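Local coordinates for protein coclaurine N-methyltransferase (Coptis japonica, PDB 6GKV) that catalyses the S-adenosyl-L-methionine-dependent N-methylation of coclaurine and related benzyltetrahydroisoquinolines, a step of plant alkaloid biosynthesis, at residues H140-Y145 against R170-V175; L36-K41 against F233-E238; K83-S88 against K293-N298; N155-K160 against V177-I182. All blocks are in the same frame, centred on the assembly; numbering follows the deposited sequence.

Interaction 1. Residues H140-Y145 against R170-V175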
# COMPACT_ATOMS: atom_id res chain seq x y z
N HIS A 140 27.96 -0.39 -15.19
CA HIS A 140 28.11 -1.55 -14.32
C HIS A 140 27.46 -2.78 -14.94
O HIS A 140 28.07 -3.85 -15.01
CB HIS A 140 27.50 -1.25 -12.95
CG HIS A 140 27.58 -2.39 -11.98
ND1 HIS A 140 26.59 -3.34 -11.86
CD2 HIS A 140 28.54 -2.72 -11.08
CE1 HIS A 140 26.93 -4.21 -10.92
NE2 HIS A 140 28.10 -3.86 -10.44
N VAL A 141 26.22 -2.62 -15.39
CA VAL A 141 25.52 -3.70 -16.07
C VAL A 141 26.22 -4.04 -17.38
O VAL A 141 26.39 -5.22 -17.72
CB VAL A 141 24.03 -3.33 -16.34
CG1 VAL A 141 23.36 -4.33 -17.27
CG2 VAL A 141 23.27 -3.22 -15.03
N ALA A 142 26.65 -3.01 -18.12
CA ALA A 142 27.35 -3.22 -19.38
C ALA A 142 28.56 -4.09 -19.13
O ALA A 142 28.84 -5.00 -19.90
CB ALA A 142 27.76 -1.91 -20.02
N GLN A 143 29.28 -3.81 -18.04
CA GLN A 143 30.59 -4.38 -17.90
C GLN A 143 30.59 -5.88 -17.82
O GLN A 143 31.05 -6.51 -18.78
CB GLN A 143 31.35 -3.76 -16.71
CG GLN A 143 32.34 -2.79 -17.31
CD GLN A 143 33.25 -2.11 -16.35
OE1 GLN A 143 33.03 -0.96 -15.98
NE2 GLN A 143 34.34 -2.79 -15.99
N LYS A 144 30.11 -6.47 -16.75
CA LYS A 144 30.12 -7.93 -16.77
C LYS A 144 28.74 -8.57 -16.95
O LYS A 144 28.36 -9.52 -16.27
CB LYS A 144 30.83 -8.50 -15.53
CG LYS A 144 32.33 -8.19 -15.48
CD LYS A 144 33.03 -8.51 -16.81
CE LYS A 144 33.20 -9.99 -17.16
NZ LYS A 144 34.03 -10.14 -18.41
N TYR A 145 28.00 -8.01 -17.90
CA TYR A 145 27.07 -8.78 -18.71
C TYR A 145 27.38 -8.43 -20.17
O TYR A 145 26.63 -7.68 -20.79
CB TYR A 145 25.61 -8.48 -18.39
CG TYR A 145 25.15 -8.76 -16.97
CD1 TYR A 145 25.00 -10.07 -16.51
CD2 TYR A 145 24.81 -7.73 -16.12
CE1 TYR A 145 24.55 -10.33 -15.22
CE2 TYR A 145 24.36 -7.97 -14.83
CZ TYR A 145 24.24 -9.27 -14.39
OH TYR A 145 23.79 -9.49 -13.11
N ARG A 170 36.61 2.27 -21.21
CA ARG A 170 36.64 1.00 -20.48
C ARG A 170 36.43 -0.17 -21.44
O ARG A 170 36.22 -1.31 -21.01
CB ARG A 170 35.59 0.97 -19.37
CG ARG A 170 35.86 1.89 -18.18
CD ARG A 170 34.83 1.68 -17.08
NE ARG A 170 34.57 2.91 -16.33
CZ ARG A 170 33.54 3.09 -15.51
NH1 ARG A 170 32.67 2.11 -15.33
NH2 ARG A 170 33.38 4.24 -14.87
N ASN A 171 36.49 0.13 -22.73
CA ASN A 171 36.38 -0.86 -23.80
C ASN A 171 35.07 -1.64 -23.72
O ASN A 171 35.07 -2.84 -23.48
CB ASN A 171 37.57 -1.82 -23.75
CG ASN A 171 37.71 -2.63 -25.02
OD1 ASN A 171 36.91 -2.51 -25.95
ND2 ASN A 171 38.73 -3.47 -25.06
N LEU A 172 33.96 -0.93 -23.93
CA LEU A 172 32.64 -1.53 -23.85
C LEU A 172 31.84 -1.37 -25.15
O LEU A 172 31.59 -0.25 -25.60
CB LEU A 172 31.84 -0.94 -22.68
CG LEU A 172 32.23 -1.33 -21.25
CD1 LEU A 172 31.44 -0.54 -20.23
CD2 LEU A 172 32.04 -2.81 -21.00
N LEU A 173 31.44 -2.50 -25.73
CA LEU A 173 30.50 -2.50 -26.84
C LEU A 173 29.17 -1.92 -26.38
O LEU A 173 28.72 -0.88 -26.85
CB LEU A 173 30.28 -3.93 -27.37
CG LEU A 173 29.37 -4.24 -28.59
CD1 LEU A 173 29.74 -5.57 -29.21
CD2 LEU A 173 27.87 -4.23 -28.26
N ASN A 174 28.58 -2.61 -25.41
CA ASN A 174 27.15 -2.57 -25.12
C ASN A 174 26.51 -1.20 -25.03
O ASN A 174 25.38 -1.01 -25.48
CB ASN A 174 26.90 -3.28 -23.80
CG ASN A 174 27.88 -4.39 -23.56
OD1 ASN A 174 28.50 -4.45 -22.50
ND2 ASN A 174 28.02 -5.29 -24.54
N VAL A 175 27.23 -0.25 -24.45
CA VAL A 175 26.61 1.01 -24.07
C VAL A 175 26.20 1.85 -25.26
O VAL A 175 27.00 2.11 -26.16
CB VAL A 175 27.53 1.85 -23.19
CG1 VAL A 175 26.79 3.11 -22.75
CG2 VAL A 175 27.99 1.05 -21.99

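Interaction 2. Residues L36-K41 against F233-E238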
# COMPACT_ATOMS: atom_id res chain seq x y z
N LEU A 36 6.57 15.67 9.68
CA LEU A 36 5.96 14.48 10.26
C LEU A 36 4.61 14.80 10.90
O LEU A 36 3.64 14.05 10.77
CB LEU A 36 6.89 13.85 11.29
CG LEU A 36 8.15 13.20 10.72
CD1 LEU A 36 8.81 12.36 11.80
CD2 LEU A 36 7.84 12.37 9.50
N GLN A 37 4.55 15.94 11.56
CA GLN A 37 3.35 16.32 12.30
C GLN A 37 2.24 16.67 11.33
O GLN A 37 1.07 16.39 11.57
CB GLN A 37 3.67 17.50 13.22
CG GLN A 37 2.49 18.05 14.00
CD GLN A 37 2.10 17.18 15.16
OE1 GLN A 37 2.95 16.73 15.94
NE2 GLN A 37 0.80 16.91 15.29
N TRP A 38 2.62 17.29 10.22
CA TRP A 38 1.70 17.69 9.18
C TRP A 38 1.31 16.48 8.34
O TRP A 38 0.19 16.38 7.84
CB TRP A 38 2.35 18.79 8.33
CG TRP A 38 1.72 19.06 7.00
CD1 TRP A 38 0.87 20.09 6.70
CD2 TRP A 38 1.91 18.33 5.78
NE1 TRP A 38 0.51 20.03 5.38
CE2 TRP A 38 1.14 18.96 4.79
CE3 TRP A 38 2.64 17.17 5.44
CZ2 TRP A 38 1.07 18.48 3.47
CZ3 TRP A 38 2.58 16.70 4.14
CH2 TRP A 38 1.79 17.34 3.17
N GLY A 39 2.25 15.55 8.21
CA GLY A 39 2.04 14.32 7.47
C GLY A 39 1.18 13.23 8.11
O GLY A 39 0.27 12.72 7.46
N TYR A 40 1.47 12.86 9.35
CA TYR A 40 0.69 11.80 10.00
C TYR A 40 -0.73 12.27 10.32
O TYR A 40 -0.96 13.45 10.61
CB TYR A 40 1.38 11.29 11.28
CG TYR A 40 2.54 10.35 10.99
CD1 TYR A 40 2.35 9.13 10.31
CD2 TYR A 40 3.83 10.67 11.41
CE1 TYR A 40 3.44 8.27 10.05
CE2 TYR A 40 4.90 9.83 11.16
CZ TYR A 40 4.71 8.64 10.49
OH TYR A 40 5.84 7.87 10.24
N LYS A 41 -1.70 11.35 10.26
CA LYS A 41 -3.09 11.68 10.51
C LYS A 41 -3.64 10.92 11.71
O LYS A 41 -3.23 9.79 12.00
CB LYS A 41 -3.95 11.40 9.27
CG LYS A 41 -3.67 12.33 8.09
CD LYS A 41 -3.92 13.78 8.44
CE LYS A 41 -3.48 14.72 7.32
NZ LYS A 41 -3.62 16.18 7.67
N PHE A 233 3.06 8.62 4.37
CA PHE A 233 2.35 9.64 3.63
C PHE A 233 3.10 10.08 2.37
O PHE A 233 4.24 9.67 2.13
CB PHE A 233 1.99 10.86 4.52
CG PHE A 233 3.15 11.48 5.28
CD1 PHE A 233 4.00 12.39 4.67
CD2 PHE A 233 3.33 11.22 6.64
CE1 PHE A 233 5.04 12.99 5.38
CE2 PHE A 233 4.38 11.82 7.35
CZ PHE A 233 5.23 12.70 6.71
N ALA A 234 2.43 10.85 1.54
CA ALA A 234 3.03 11.29 0.29
C ALA A 234 2.76 12.78 0.15
O ALA A 234 1.78 13.29 0.70
CB ALA A 234 2.47 10.51 -0.90
N TYR A 235 3.63 13.49 -0.58
CA TYR A 235 3.41 14.93 -0.74
C TYR A 235 4.27 15.61 -1.80
O TYR A 235 5.44 15.25 -2.02
CB TYR A 235 3.60 15.65 0.60
CG TYR A 235 4.94 15.44 1.29
CD1 TYR A 235 5.27 14.23 1.89
CD2 TYR A 235 5.86 16.48 1.40
CE1 TYR A 235 6.48 14.05 2.54
CE2 TYR A 235 7.07 16.31 2.04
CZ TYR A 235 7.37 15.09 2.62
OH TYR A 235 8.57 14.91 3.27
N HIS A 236 3.65 16.58 -2.46
CA HIS A 236 4.39 17.56 -3.27
C HIS A 236 5.43 18.22 -2.37
O HIS A 236 5.12 18.57 -1.22
CB HIS A 236 3.46 18.65 -3.83
CG HIS A 236 2.54 18.20 -4.92
ND1 HIS A 236 2.96 18.00 -6.22
CD2 HIS A 236 1.20 17.98 -4.93
CE1 HIS A 236 1.93 17.65 -6.97
NE2 HIS A 236 0.85 17.63 -6.21
N TYR A 237 6.67 18.40 -2.85
CA TYR A 237 7.64 19.11 -2.01
C TYR A 237 7.40 20.61 -2.16
O TYR A 237 8.09 21.29 -2.90
CB TYR A 237 9.11 18.69 -2.33
CG TYR A 237 9.90 18.56 -1.03
CD1 TYR A 237 9.23 18.09 0.09
CD2 TYR A 237 11.27 18.84 -0.91
CE1 TYR A 237 9.83 17.98 1.29
CE2 TYR A 237 11.92 18.67 0.35
CZ TYR A 237 11.17 18.25 1.44
OH TYR A 237 11.67 18.07 2.72
N GLU A 238 6.34 21.08 -1.47
CA GLU A 238 5.96 22.50 -1.36
C GLU A 238 5.95 22.90 0.12
O GLU A 238 5.60 22.09 0.95
CB GLU A 238 4.57 22.77 -1.95
CG GLU A 238 4.29 22.17 -3.32
CD GLU A 238 2.80 22.17 -3.68
OE1 GLU A 238 1.96 22.41 -2.78
OE2 GLU A 238 2.47 21.92 -4.86

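Interaction 3. Residues K83-S88 against K293-N298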
# COMPACT_ATOMS: atom_id res chain seq x y z
N LYS A 83 33.19 13.75 -9.66
CA LYS A 83 34.19 12.73 -9.33
C LYS A 83 34.81 12.96 -7.95
O LYS A 83 35.35 12.03 -7.35
CB LYS A 83 35.29 12.63 -10.38
CG LYS A 83 34.89 13.13 -11.77
CD LYS A 83 35.93 12.73 -12.83
CE LYS A 83 35.85 11.22 -13.12
NZ LYS A 83 36.33 10.89 -14.50
N ILE A 84 34.73 14.20 -7.46
CA ILE A 84 35.22 14.51 -6.14
C ILE A 84 34.16 14.20 -5.07
O ILE A 84 34.44 13.54 -4.06
CB ILE A 84 35.65 15.98 -6.07
CG1 ILE A 84 36.82 16.23 -7.02
CG2 ILE A 84 36.07 16.35 -4.67
CD1 ILE A 84 37.14 17.69 -7.22
N MET A 85 32.93 14.67 -5.30
CA MET A 85 31.89 14.46 -4.32
C MET A 85 31.37 13.02 -4.34
O MET A 85 31.21 12.41 -3.29
CB MET A 85 30.73 15.43 -4.53
CG MET A 85 29.76 15.42 -3.36
SD MET A 85 28.38 16.58 -3.50
CE MET A 85 27.24 15.67 -4.54
N ASN A 86 31.10 12.48 -5.54
CA ASN A 86 30.61 11.11 -5.66
C ASN A 86 31.78 10.13 -5.60
O ASN A 86 32.94 10.54 -5.69
CB ASN A 86 29.84 10.89 -6.97
CG ASN A 86 28.58 11.75 -7.07
OD1 ASN A 86 28.26 12.53 -6.16
ND2 ASN A 86 27.86 11.62 -8.19
N GLY A 87 31.47 8.84 -5.43
CA GLY A 87 32.47 7.78 -5.45
C GLY A 87 32.88 7.41 -6.86
O GLY A 87 32.62 8.17 -7.80
N SER A 88 33.50 6.24 -7.02
CA SER A 88 34.10 5.82 -8.31
C SER A 88 33.15 5.72 -9.50
O SER A 88 33.58 5.91 -10.64
CB SER A 88 34.78 4.47 -8.16
OG SER A 88 35.98 4.56 -7.45
N LYS A 293 31.64 14.61 3.54
CA LYS A 293 33.06 14.44 3.93
C LYS A 293 33.98 14.71 2.75
O LYS A 293 35.06 15.26 2.92
CB LYS A 293 33.34 13.02 4.44
CG LYS A 293 32.93 12.72 5.88
CD LYS A 293 33.12 11.22 6.18
CE LYS A 293 32.41 10.78 7.44
NZ LYS A 293 32.32 9.28 7.57
N ARG A 294 33.55 14.31 1.56
CA ARG A 294 34.39 14.45 0.38
C ARG A 294 34.49 15.88 -0.08
O ARG A 294 35.51 16.29 -0.61
CB ARG A 294 33.88 13.56 -0.75
CG ARG A 294 34.23 12.12 -0.52
CD ARG A 294 33.57 11.17 -1.50
NE ARG A 294 34.08 9.83 -1.28
CZ ARG A 294 34.90 9.20 -2.11
NH1 ARG A 294 35.27 9.77 -3.25
NH2 ARG A 294 35.32 7.98 -1.81
N LEU A 295 33.42 16.66 0.10
CA LEU A 295 33.48 18.09 -0.16
C LEU A 295 34.57 18.74 0.69
O LEU A 295 35.64 19.07 0.19
CB LEU A 295 32.13 18.75 0.11
CG LEU A 295 31.02 18.41 -0.88
CD1 LEU A 295 29.77 19.23 -0.60
CD2 LEU A 295 31.52 18.64 -2.28
N ASP A 296 34.30 18.85 1.99
CA ASP A 296 35.20 19.49 2.97
C ASP A 296 36.67 19.08 2.92
O ASP A 296 37.56 19.84 3.31
CB ASP A 296 34.67 19.19 4.38
CG ASP A 296 33.28 19.73 4.60
OD1 ASP A 296 32.92 20.73 3.93
OD2 ASP A 296 32.54 19.15 5.43
N ALA A 297 36.94 17.87 2.45
CA ALA A 297 38.30 17.37 2.38
C ALA A 297 39.00 17.82 1.09
O ALA A 297 40.23 17.76 0.97
CB ALA A 297 38.29 15.84 2.50
N ASN A 298 38.22 18.28 0.12
CA ASN A 298 38.80 18.72 -1.14
C ASN A 298 38.38 20.13 -1.49
O ASN A 298 38.18 20.45 -2.66
CB ASN A 298 38.41 17.78 -2.28
CG ASN A 298 38.67 16.34 -1.96
OD1 ASN A 298 39.79 15.84 -2.10
ND2 ASN A 298 37.63 15.66 -1.52

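Interaction 4. Residues N155-K160 against V177-I182. With SAH (S-adenosyl-L-homocysteine), chain C.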
# COMPACT_ATOMS: atom_id res chain seq x y z
N ASN A 155 18.18 13.67 -20.60
CA ASN A 155 17.94 14.95 -21.26
C ASN A 155 19.05 15.95 -20.94
O ASN A 155 18.90 17.16 -21.12
CB ASN A 155 16.58 15.52 -20.84
CG ASN A 155 16.52 15.86 -19.36
OD1 ASN A 155 17.32 15.36 -18.55
ND2 ASN A 155 15.55 16.69 -18.99
N SER A 156 20.18 15.42 -20.48
CA SER A 156 21.30 16.22 -19.98
C SER A 156 22.54 16.04 -20.85
O SER A 156 23.18 14.98 -20.83
CB SER A 156 21.59 15.85 -18.51
OG SER A 156 22.85 16.30 -18.08
N VAL A 157 22.87 17.07 -21.62
CA VAL A 157 24.00 17.03 -22.55
C VAL A 157 25.31 16.69 -21.85
O VAL A 157 26.23 16.17 -22.47
CB VAL A 157 24.17 18.36 -23.29
CG1 VAL A 157 22.96 18.65 -24.15
CG2 VAL A 157 24.41 19.49 -22.29
N SER A 158 25.38 16.98 -20.55
CA SER A 158 26.56 16.69 -19.76
C SER A 158 26.64 15.20 -19.38
O SER A 158 27.72 14.66 -19.18
CB SER A 158 26.57 17.57 -18.52
OG SER A 158 27.36 17.02 -17.49
N GLN A 159 25.48 14.54 -19.27
CA GLN A 159 25.44 13.13 -18.87
C GLN A 159 25.65 12.19 -20.07
O GLN A 159 26.31 11.16 -19.95
CB GLN A 159 24.12 12.83 -18.14
CG GLN A 159 24.03 13.54 -16.78
CD GLN A 159 22.74 13.25 -16.02
OE1 GLN A 159 21.89 12.50 -16.47
NE2 GLN A 159 22.61 13.85 -14.83
N LYS A 160 25.13 12.56 -21.24
CA LYS A 160 25.46 11.86 -22.47
C LYS A 160 26.95 11.97 -22.78
O LYS A 160 27.57 11.03 -23.32
CB LYS A 160 24.64 12.41 -23.64
CG LYS A 160 24.76 11.62 -24.94
CD LYS A 160 24.17 12.42 -26.09
CE LYS A 160 23.91 11.56 -27.32
NZ LYS A 160 25.13 10.83 -27.75
N VAL A 177 23.80 5.55 -25.73
CA VAL A 177 23.16 6.62 -24.96
C VAL A 177 22.33 7.57 -25.82
O VAL A 177 22.80 8.06 -26.85
CB VAL A 177 24.19 7.47 -24.20
CG1 VAL A 177 23.49 8.44 -23.26
CG2 VAL A 177 25.15 6.58 -23.43
N LYS A 178 21.10 7.84 -25.38
CA LYS A 178 20.17 8.68 -26.13
C LYS A 178 19.83 9.97 -25.38
O LYS A 178 19.54 9.92 -24.18
CB LYS A 178 18.86 7.92 -26.41
CG LYS A 178 19.01 6.53 -27.01
CD LYS A 178 17.64 5.98 -27.43
CE LYS A 178 17.76 4.75 -28.32
NZ LYS A 178 18.74 4.95 -29.43
N LEU A 179 19.84 11.10 -26.08
CA LEU A 179 19.46 12.36 -25.43
C LEU A 179 17.99 12.71 -25.71
O LEU A 179 17.63 13.06 -26.84
CB LEU A 179 20.38 13.49 -25.89
CG LEU A 179 20.40 14.77 -25.05
CD1 LEU A 179 21.23 14.61 -23.77
CD2 LEU A 179 20.91 15.90 -25.90
N ALA A 180 17.15 12.62 -24.68
CA ALA A 180 15.70 12.80 -24.84
C ALA A 180 15.00 13.29 -23.58
O ALA A 180 15.42 12.98 -22.47
CB ALA A 180 15.05 11.49 -25.29
N ASP A 181 13.93 14.07 -23.76
CA ASP A 181 13.03 14.40 -22.66
C ASP A 181 12.07 13.21 -22.53
O ASP A 181 11.30 12.92 -23.44
CB ASP A 181 12.28 15.71 -22.92
CG ASP A 181 11.31 16.08 -21.79
OD1 ASP A 181 11.48 15.62 -20.64
OD2 ASP A 181 10.35 16.84 -22.05
N ILE A 182 12.16 12.51 -21.41
CA ILE A 182 11.35 11.32 -21.21
C ILE A 182 9.87 11.71 -21.13
O ILE A 182 8.99 10.92 -21.49
CB ILE A 182 11.81 10.56 -19.95
CG1 ILE A 182 13.27 10.11 -20.14
CG2 ILE A 182 10.93 9.34 -19.66
CD1 ILE A 182 13.89 9.44 -18.93
N SAH C . 19.65 7.55 -12.12
CA SAH C . 20.89 8.26 -11.86
CB SAH C . 20.61 9.70 -11.44
CG SAH C . 19.33 9.93 -10.65
SD SAH C . 19.01 11.70 -10.43
C SAH C . 21.71 7.57 -10.77
O SAH C . 21.15 6.74 -10.06
OXT SAH C . 22.91 7.84 -10.59
C5' SAH C . 17.69 11.74 -11.68
C4' SAH C . 18.16 11.49 -13.12
O4' SAH C . 17.07 11.58 -14.02
C3' SAH C . 19.19 12.51 -13.58
O3' SAH C . 20.13 11.86 -14.41
C2' SAH C . 18.43 13.48 -14.45
O2' SAH C . 19.29 13.95 -15.46
C1' SAH C . 17.31 12.59 -14.99
N9 SAH C . 16.08 13.34 -15.31
C8 SAH C . 15.37 14.21 -14.51
N7 SAH C . 14.30 14.67 -15.21
C5 SAH C . 14.32 14.11 -16.45
C6 SAH C . 13.48 14.23 -17.57
N6 SAH C . 12.41 15.02 -17.55
N1 SAH C . 13.78 13.51 -18.71
C2 SAH C . 14.90 12.69 -18.75
N3 SAH C . 15.72 12.58 -17.65
C4 SAH C . 15.43 13.28 -16.52

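Interaction 1. Residues H140-Y145 against R170-V175
The last turn of helix 136-143 lies beside the irregular loop 170-175, the backbones coming nearest where the CA atoms of Ala142 and Asn174 are 5.8 Å apart. The contact belongs to the Rossmann-like methyltransferase domain: the helix ends here next to the loop that carries the chain from helix 157-168 to edge strand 176-179. A Schellman motif, with Asn171 at positive phi and Leu172 N bonded to Ser167 O, turns the chain out of that helix and brings Leu172 round to face the neighbouring helix.

Alanine suits position 142 because its lone methyl lets the loop come close; CB meets Val175 CG2 at 3.6 Å and Leu172 CD1 at 3.9 Å. These apolar groups continue inward to Val150 of strand 149-154, which both Ala142 and Val175 touch. Gln143 starts away from the loop, but beyond CG its chain is extended and reaches back to it. Leucine at 172 offers a forked end here: the two side chains cross at about a right angle, and CG of Gln143 rests 3.7 Å from CD2 of Leu172. An alanine at Gln143 would probably leave NH1 of Arg170 without its amide acceptor and open a gap beside the Leu172 methyls. Arginine can serve two partners at once, and NH2 of Arg170 forms a salt bridge with Glu166. Its NH1 donates to Gln143 OE1 over 3.2 Å, approaching nearly along the C=O axis at 173° while the oxygen stays close to the guanidinium plane.

Interaction 2. Residues L36-K41 against F233-E238
CA of Gly39 sits over one face of the Phe233 ring, and this is the tight heart of the contact between the end of helix 21-39 and the segment leading through strand 235-236. It stands 3.4 Å from the ring centroid and 12° off the normal, a close CH-pi contact. Any CB here would run into the ring, so the missing side chain is what lets helix and phenyl meet. CG of Phe233, set between its backbone N and carbonyl carbon (chi1 53°), lies 3.8 Å from Gly39 CA. Around the rim, Leu36 CD2 touches CZ at 3.8 Å, and the ring turns its edge to the face of Tyr40 in a T-shaped pair with centroids 5.4 Å apart.

The other end is looser. Trp38 is largely solvent-exposed, and only the far side of its indole reaches across: CH2 lies 3.6 Å from Tyr235 CB, and the six-membered ring presents its edge, offset, to the tyrosine face. The phenols of Tyr40 and Tyr235 turn to Glu341 and Trp342. No hydrogen bond spans the segments, so between them apolar and aromatic packing does the work, while Arg35 of the same helix adds a cation-pi contact to Trp38 and a hydrogen bond to Glu238 O.

Interaction 3. Residues K83-S88 against K293-N298
Arg294 lays its side chain over the carbonyl end of helix 79-85. Its CB sits 3.4 Å from Ile84 O and its CD 3.2 Å from Met85 O, the chain being extended from CG to NE, which carries the guanidinium past the helix terminus. There one face of the flat group lies over Gly87 CA, 4.0 Å from the plane and offset toward the rim, no side chain intervening, while Ile84 O lies at its edge, in plane. The partial negative charge of a helix C-terminus probably suits a cation; Asp105 adds a long, weak ion pair.

Beside the Rossmann-like methyltransferase core, helix 79-85, followed by the loop that leads to the S-adenosylhomocysteine-binding residues Gly92 and Ser93, packs against the end of helix 281-297, whose earlier turns carry Phe284 and Asn288 of the pocket that holds N-methylheliamine. An alanine in place of Arg294 would probably leave the carbonyl end of the helix without its positive charge and uncover Gly87. On the buried side, flexible Met85 follows the contour of Leu295: CG and SD approach CD2 at 3.8 and 3.9 Å, and Trp323 of helix 313-335 touches both residues. Toward the other end, branched Ile84 places CG2 against Asn298 CB at 3.6 Å.

Interaction 4. Residues N155-K160 against V177-I182
Lys160 lies over strand 176-179, sliding past Val177 in the opposite direction and crossing Leu179 at about a right angle. Its CB faces Leu179 CD1 at 4.1 Å; CG, anti to the backbone N (chi1 -172°), packs on Val177 CG1 at 3.8 Å; CD meets Leu179 CB at 3.9 Å; and CE passes 3.7 Å from Val177 O. The last bond bends, and NZ forms a salt bridge with Glu164, one turn further along the helix. Lysine thus supplies hydrocarbon for the valine and leucine while keeping its charge at the surface. Leu179 also sends CD1 under the start of the helix, 3.5 Å from Ser156 C, with CD2 beside Val157 CG1.

Further on, both segments reach the cofactor product. The adenine N6 of S-adenosylhomocysteine donates to Asp181 OD1 at 3.3 Å. The adenine N1 takes a weak bond from Ile182 N. Gln159 turns its amide to the ribose hydroxyls, although the position of OE1 is less certain. Strand 149-154, helix 157-168 and strand 176-179 form a beta-alpha-beta unit, in which this contact seats the helix's first turn on the outermost strand, beside its parallel neighbour, strand 149-154.

In the fold
From the N terminus, residues 36-41 open interaction 2 and 83-88 open interaction 3; their partners come only after the central part of the chain, at 233-238 and 293-298, so these two long loops cross. Inside both lie interactions 1 and 4, which cross each other in turn: 140-145, 155-160, 170-175, 177-182. Adjoining in sequence, they lie at opposite ends of helix 157-168 within the Rossmann-like core, interaction 1 in the loop that follows it, interaction 4 at the cofactor. Interaction 3 joins two helices beside that core. Interaction 2 lies on the other side of the chain's centre from interaction 1, 41 Å between centres, and ties the N-terminal helical region to the segment after strand 221-230.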